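Local coordinates for globin protein (Ramazzottius varieornatus, PDB 5ZIQ), which probably binds oxygen, as globins do, although its role is unknown; its heme iron is hexacoordinated by two axial histidines, at residues 28-39 with 89-100. Residues are numbered along the deposited sequence; the frame is centred on the assembly and turned at random.
With HEM (protoporphyrin IX containing Fe), chain E.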
loop_
_atom_site.group_PDB
_atom_site.type_symbol
_atom_site.label_atom_id
_atom_site.label_comp_id
_atom_site.label_asym_id
_atom_site.label_seq_id
_atom_site.Cartn_x
_atom_site.Cartn_y
_atom_site.Cartn_z
ATOM N N LYS A 28 7.822 16.061 2.213
ATOM C CA LYS A 28 8.577 14.820 2.145
ATOM C C LYS A 28 9.141 14.450 3.503
ATOM O O LYS A 28 9.067 13.291 3.894
ATOM C CB LYS A 28 9.680 14.905 1.102
ATOM C CG LYS A 28 10.479 13.621 0.911
ATOM C CD LYS A 28 11.469 13.737 -0.244
ATOM C CE LYS A 28 12.533 14.794 -0.024
ATOM N NZ LYS A 28 13.458 14.757 -1.186
ATOM N N PHE A 29 9.701 15.425 4.228
ATOM C CA PHE A 29 10.213 15.114 5.554
ATOM C C PHE A 29 9.082 14.662 6.475
ATOM O O PHE A 29 9.263 13.689 7.227
ATOM C CB PHE A 29 10.948 16.321 6.156
ATOM C CG PHE A 29 11.543 16.035 7.506
ATOM C CD1 PHE A 29 12.575 15.103 7.626
ATOM C CD2 PHE A 29 11.050 16.659 8.655
ATOM C CE1 PHE A 29 13.146 14.830 8.872
ATOM C CE2 PHE A 29 11.615 16.396 9.900
ATOM C CZ PHE A 29 12.654 15.472 10.001
ATOM N N SER A 30 7.913 15.311 6.378
ATOM C CA SER A 30 6.747 14.911 7.195
ATOM C C SER A 30 6.344 13.459 6.893
ATOM O O SER A 30 6.042 12.675 7.808
ATOM C CB SER A 30 5.564 15.857 6.963
ATOM O OG SER A 30 5.835 17.149 7.491
ATOM N N LEU A 31 6.334 13.099 5.613
ATOM C CA LEU A 31 6.071 11.723 5.192
ATOM C C LEU A 31 7.073 10.729 5.808
ATOM O O LEU A 31 6.675 9.750 6.414
ATOM C CB LEU A 31 6.085 11.607 3.659
ATOM C CG LEU A 31 6.054 10.155 3.139
ATOM C CD1 LEU A 31 4.706 9.493 3.369
ATOM C CD2 LEU A 31 6.454 10.066 1.677
ATOM N N VAL A 32 8.367 10.998 5.637
ATOM C CA VAL A 32 9.407 10.099 6.130
ATOM C C VAL A 32 9.304 9.931 7.658
ATOM O O VAL A 32 9.400 8.803 8.158
ATOM C CB VAL A 32 10.804 10.567 5.649
ATOM C CG1 VAL A 32 11.929 9.764 6.299
ATOM C CG2 VAL A 32 10.883 10.454 4.136
ATOM N N LYS A 33 9.112 11.037 8.396
ATOM C CA LYS A 33 8.986 10.940 9.869
ATOM C C LYS A 33 7.769 10.131 10.284
ATOM O O LYS A 33 7.851 9.284 11.183
ATOM C CB LYS A 33 8.847 12.307 10.526
ATOM C CG LYS A 33 10.085 13.134 10.739
ATOM C CD LYS A 33 9.774 14.199 11.814
ATOM C CE LYS A 33 8.626 15.154 11.441
ATOM N NZ LYS A 33 8.588 16.388 12.284
ATOM N N SER A 34 6.630 10.404 9.649
ATOM C CA SER A 34 5.389 9.723 9.979
ATOM C C SER A 34 5.468 8.234 9.652
ATOM O O SER A 34 5.083 7.367 10.454
ATOM C CB SER A 34 4.242 10.366 9.208
ATOM O OG SER A 34 3.057 9.644 9.416
ATOM N N TRP A 35 6.022 7.937 8.486
ATOM C CA TRP A 35 6.153 6.558 8.054
ATOM C C TRP A 35 7.077 5.778 8.974
ATOM O O TRP A 35 6.852 4.589 9.174
ATOM C CB TRP A 35 6.668 6.461 6.616
ATOM C CG TRP A 35 6.565 5.073 6.103
ATOM C CD1 TRP A 35 7.535 4.129 6.103
ATOM C CD2 TRP A 35 5.394 4.454 5.532
ATOM N NE1 TRP A 35 7.058 2.963 5.560
ATOM C CE2 TRP A 35 5.748 3.135 5.188
ATOM C CE3 TRP A 35 4.092 4.905 5.247
ATOM C CZ2 TRP A 35 4.840 2.244 4.589
ATOM C CZ3 TRP A 35 3.198 4.037 4.634
ATOM C CH2 TRP A 35 3.567 2.711 4.315
ATOM N N LYS A 36 8.121 6.438 9.490
ATOM C CA LYS A 36 9.068 5.749 10.371
ATOM C C LYS A 36 8.291 5.167 11.548
ATOM O O LYS A 36 8.461 3.990 11.896
ATOM C CB LYS A 36 10.239 6.661 10.829
ATOM C CG LYS A 36 11.327 5.904 11.606
ATOM C CD LYS A 36 11.945 4.818 10.745
ATOM C CE LYS A 36 13.130 4.157 11.418
ATOM N NZ LYS A 36 13.477 2.858 10.760
ATOM N N THR A 37 7.392 5.970 12.117
ATOM C CA THR A 37 6.510 5.496 13.187
ATOM C C THR A 37 5.617 4.320 12.743
ATOM O O THR A 37 5.563 3.267 13.401
ATOM C CB THR A 37 5.675 6.658 13.745
ATOM O OG1 THR A 37 6.575 7.686 14.180
ATOM C CG2 THR A 37 4.797 6.202 14.917
ATOM N N PHE A 38 4.936 4.492 11.619
ATOM C CA PHE A 38 4.031 3.467 11.091
ATOM C C PHE A 38 4.731 2.139 10.804
ATOM O O PHE A 38 4.144 1.057 10.976
ATOM C CB PHE A 38 3.422 4.004 9.803
ATOM C CG PHE A 38 2.434 3.075 9.156
ATOM C CD1 PHE A 38 1.242 2.733 9.807
ATOM C CD2 PHE A 38 2.702 2.522 7.899
ATOM C CE1 PHE A 38 0.319 1.885 9.195
ATOM C CE2 PHE A 38 1.777 1.672 7.282
ATOM C CZ PHE A 38 0.582 1.353 7.932
ATOM N N SER A 39 5.986 2.231 10.370
ATOM C CA SER A 39 6.725 1.068 9.892
ATOM C C SER A 39 7.183 0.148 10.995
ATOM O O SER A 39 7.778 -0.875 10.696
ATOM C CB SER A 39 7.920 1.501 9.034
ATOM O OG SER A 39 8.945 2.042 9.835
ATOM N N ILE A 89 2.135 -4.553 1.709
ATOM C CA ILE A 89 2.667 -3.407 2.426
ATOM C C ILE A 89 4.085 -3.057 1.942
ATOM O O ILE A 89 4.462 -1.893 1.931
ATOM C CB ILE A 89 2.615 -3.622 3.969
ATOM C CG1 ILE A 89 3.029 -2.361 4.724
ATOM C CG2 ILE A 89 3.510 -4.762 4.438
ATOM C CD1 ILE A 89 2.116 -1.180 4.506
ATOM N N THR A 90 4.866 -4.078 1.585
ATOM C CA THR A 90 6.292 -3.873 1.316
ATOM C C THR A 90 6.553 -2.790 0.260
ATOM O O THR A 90 7.401 -1.941 0.498
ATOM C CB THR A 90 7.011 -5.192 0.977
ATOM O OG1 THR A 90 7.095 -6.011 2.158
ATOM C CG2 THR A 90 8.412 -4.952 0.429
ATOM N N PRO A 91 5.831 -2.805 -0.883
ATOM C CA PRO A 91 6.179 -1.775 -1.891
ATOM C C PRO A 91 5.961 -0.335 -1.413
ATOM O O PRO A 91 6.649 0.563 -1.866
ATOM C CB PRO A 91 5.261 -2.112 -3.082
ATOM C CG PRO A 91 5.088 -3.580 -2.967
ATOM C CD PRO A 91 4.908 -3.801 -1.472
ATOM N N TYR A 92 5.000 -0.110 -0.512
ATOM C CA TYR A 92 4.782 1.221 0.048
ATOM C C TYR A 92 5.946 1.616 0.936
ATOM O O TYR A 92 6.437 2.739 0.866
ATOM C CB TYR A 92 3.465 1.281 0.833
ATOM C CG TYR A 92 2.234 1.238 -0.040
ATOM C CD1 TYR A 92 1.908 2.326 -0.894
ATOM C CD2 TYR A 92 1.371 0.131 0.007
ATOM C CE1 TYR A 92 0.772 2.295 -1.674
ATOM C CE2 TYR A 92 0.208 0.100 -0.747
ATOM C CZ TYR A 92 -0.071 1.177 -1.601
ATOM O OH TYR A 92 -1.202 1.149 -2.368
ATOM N N ASP A 93 6.422 0.673 1.753
ATOM C CA ASP A 93 7.592 0.927 2.586
ATOM C C ASP A 93 8.856 1.132 1.755
ATOM O O ASP A 93 9.663 2.030 2.046
ATOM C CB ASP A 93 7.762 -0.216 3.600
ATOM C CG ASP A 93 8.971 -0.009 4.481
ATOM O OD1 ASP A 93 8.907 0.849 5.389
ATOM O OD2 ASP A 93 9.986 -0.687 4.221
ATOM N N GLN A 94 9.042 0.283 0.746
ATOM C CA GLN A 94 10.187 0.432 -0.152
ATOM C C GLN A 94 10.110 1.764 -0.874
ATOM O O GLN A 94 11.138 2.393 -1.103
ATOM C CB GLN A 94 10.272 -0.725 -1.131
ATOM C CG GLN A 94 11.629 -0.835 -1.795
ATOM C CD GLN A 94 11.767 -2.038 -2.698
ATOM O OE1 GLN A 94 10.803 -2.758 -2.984
ATOM N NE2 GLN A 94 13.000 -2.280 -3.142
ATOM N N ALA A 95 8.895 2.183 -1.239
ATOM C CA ALA A 95 8.719 3.502 -1.840
ATOM C C ALA A 95 9.183 4.658 -0.933
ATOM O O ALA A 95 9.932 5.530 -1.363
ATOM C CB ALA A 95 7.267 3.698 -2.280
ATOM N N VAL A 96 8.789 4.630 0.345
ATOM C CA VAL A 96 9.233 5.677 1.267
ATOM C C VAL A 96 10.758 5.691 1.398
ATOM O O VAL A 96 11.363 6.768 1.355
ATOM C CB VAL A 96 8.560 5.581 2.663
ATOM C CG1 VAL A 96 9.112 6.651 3.601
ATOM C CG2 VAL A 96 7.046 5.735 2.536
ATOM N N GLN A 97 11.364 4.498 1.541
ATOM C CA GLN A 97 12.828 4.366 1.578
ATOM C C GLN A 97 13.533 4.986 0.399
ATOM O O GLN A 97 14.640 5.498 0.554
ATOM C CB GLN A 97 13.247 2.904 1.599
ATOM C CG GLN A 97 13.036 2.232 2.928
ATOM C CD GLN A 97 13.381 0.783 2.829
ATOM O OE1 GLN A 97 14.537 0.408 2.607
ATOM N NE2 GLN A 97 12.368 -0.051 2.959
ATOM N N ASP A 98 12.871 4.965 -0.754
ATOM C CA ASP A 98 13.454 5.438 -2.003
ATOM C C ASP A 98 12.949 6.807 -2.422
ATOM O O ASP A 98 13.040 7.191 -3.619
ATOM C CB ASP A 98 13.184 4.401 -3.092
ATOM C CG ASP A 98 13.958 3.107 -2.865
ATOM O OD1 ASP A 98 14.995 3.121 -2.178
ATOM O OD2 ASP A 98 13.561 2.078 -3.427
ATOM N N SER A 99 12.449 7.575 -1.458
ATOM C CA SER A 99 11.893 8.911 -1.758
ATOM C C SER A 99 12.908 9.851 -2.416
ATOM O O SER A 99 12.523 10.742 -3.161
ATOM C CB SER A 99 11.385 9.591 -0.479
ATOM O OG SER A 99 10.266 8.920 0.076
ATOM N N ASP A 100 14.191 9.646 -2.136
ATOM C CA ASP A 100 15.247 10.477 -2.721
ATOM C C ASP A 100 15.937 9.847 -3.919
ATOM O O ASP A 100 16.949 10.381 -4.405
ATOM C CB ASP A 100 16.304 10.828 -1.677
ATOM C CG ASP A 100 15.805 11.776 -0.601
ATOM O OD1 ASP A 100 14.654 12.229 -0.635
ATOM O OD2 ASP A 100 16.611 12.098 0.297
HETATM C CHA HEM E . 0.514 -9.920 -5.976
HETATM C CHB HEM E . -4.165 -8.948 -5.277
HETATM C CHC HEM E . -2.997 -4.187 -5.336
HETATM C CHD HEM E . 1.545 -5.502 -4.265
HETATM C C1A HEM E . -0.846 -10.067 -5.857
HETATM C C2A HEM E . -1.555 -11.277 -6.066
HETATM C C3A HEM E . -2.876 -11.009 -5.871
HETATM C C4A HEM E . -2.996 -9.640 -5.532
HETATM C CMA HEM E . -4.007 -11.998 -5.968
HETATM C CAA HEM E . -0.937 -12.607 -6.436
HETATM C CBA HEM E . -1.190 -13.661 -5.350
HETATM C CGA HEM E . -0.415 -13.327 -4.105
HETATM O O1A HEM E . 0.797 -13.029 -4.184
HETATM O O2A HEM E . -0.978 -13.342 -2.992
HETATM C C1B HEM E . -4.261 -7.545 -5.291
HETATM C C2B HEM E . -5.486 -6.832 -5.307
HETATM C C3B HEM E . -5.190 -5.498 -5.328
HETATM C C4B HEM E . -3.714 -5.392 -5.307
HETATM C CMB HEM E . -6.865 -7.451 -5.322
HETATM C CAB HEM E . -6.133 -4.371 -5.353
HETATM C CBB HEM E . -7.186 -4.379 -4.536
HETATM C C1C HEM E . -1.667 -4.106 -4.951
HETATM C C2C HEM E . -0.991 -2.969 -4.500
HETATM C C3C HEM E . 0.304 -3.362 -4.172
HETATM C C4C HEM E . 0.412 -4.748 -4.433
HETATM C CMC HEM E . -1.565 -1.581 -4.388
HETATM C CAC HEM E . 1.408 -2.546 -3.637
HETATM C CBC HEM E . 1.341 -1.233 -3.556
HETATM C C1D HEM E . 1.604 -6.818 -4.722
HETATM C C2D HEM E . 2.889 -7.536 -4.793
HETATM C C3D HEM E . 2.605 -8.763 -5.267
HETATM C C4D HEM E . 1.147 -8.788 -5.492
HETATM C CMD HEM E . 4.244 -6.984 -4.406
HETATM C CAD HEM E . 3.592 -9.886 -5.525
HETATM C CBD HEM E . 3.886 -9.925 -7.020
HETATM C CGD HEM E . 4.864 -11.024 -7.359
HETATM O O1D HEM E . 5.541 -11.550 -6.451
HETATM O O2D HEM E . 4.998 -11.406 -8.548
HETATM N NA HEM E . -1.743 -9.068 -5.568
HETATM N NB HEM E . -3.271 -6.651 -5.312
HETATM N NC HEM E . -0.795 -5.161 -4.915
HETATM N ND HEM E . 0.592 -7.605 -5.146
HETATM FE FE HEM E . -1.260 -7.152 -5.242
#
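W35 meets helix 79-97 with both its indole N-H and one ring face. NE1 donates to D93 OD1 at 2.8 Å, with an N-H...O angle of 165°. The acceptor lies in the indole plane, and the carboxylate, itself nearly coplanar with the ring, receives the proton on its anti side. Over the five-membered ring stands V96, whose CG2 is 3.7 Å from the centroid and 13° off the normal, a CH-pi contact. On the opposite face F38 CD2 lies over the rim of the six-membered ring, 3.6 Å above the plane. With CG anti to the backbone N, W35 reaches across to place CH2 3.8 Å from Y92 CB. I89 CD1 ends at the edge of the F38 ring, 4.0 Å from CE2.

At the other end, beyond V32 and L31, which border V96 and S99, the bend of the K28 chain at chi3 brings NZ to D100 OD1 at 2.9 Å, a salt bridge in which NZ approaches from above the carboxylate plane.

The segments belong to the first helix of this globin fold and the helix of H88, an axial ligand of the heme iron, probably the distal histidine by comparison with other globins; the axes of 28-38 and 89-97 cross at -136°. Y92 turns its ring face to the heme vinyl, CE2 lying 3.3 Å from CBC. The D93 carboxylate thus satisfies the indole N-H, and this nearly straight bond at the ring edge, with V96 over one face and F38 over the other, probably limits rotation of the indole.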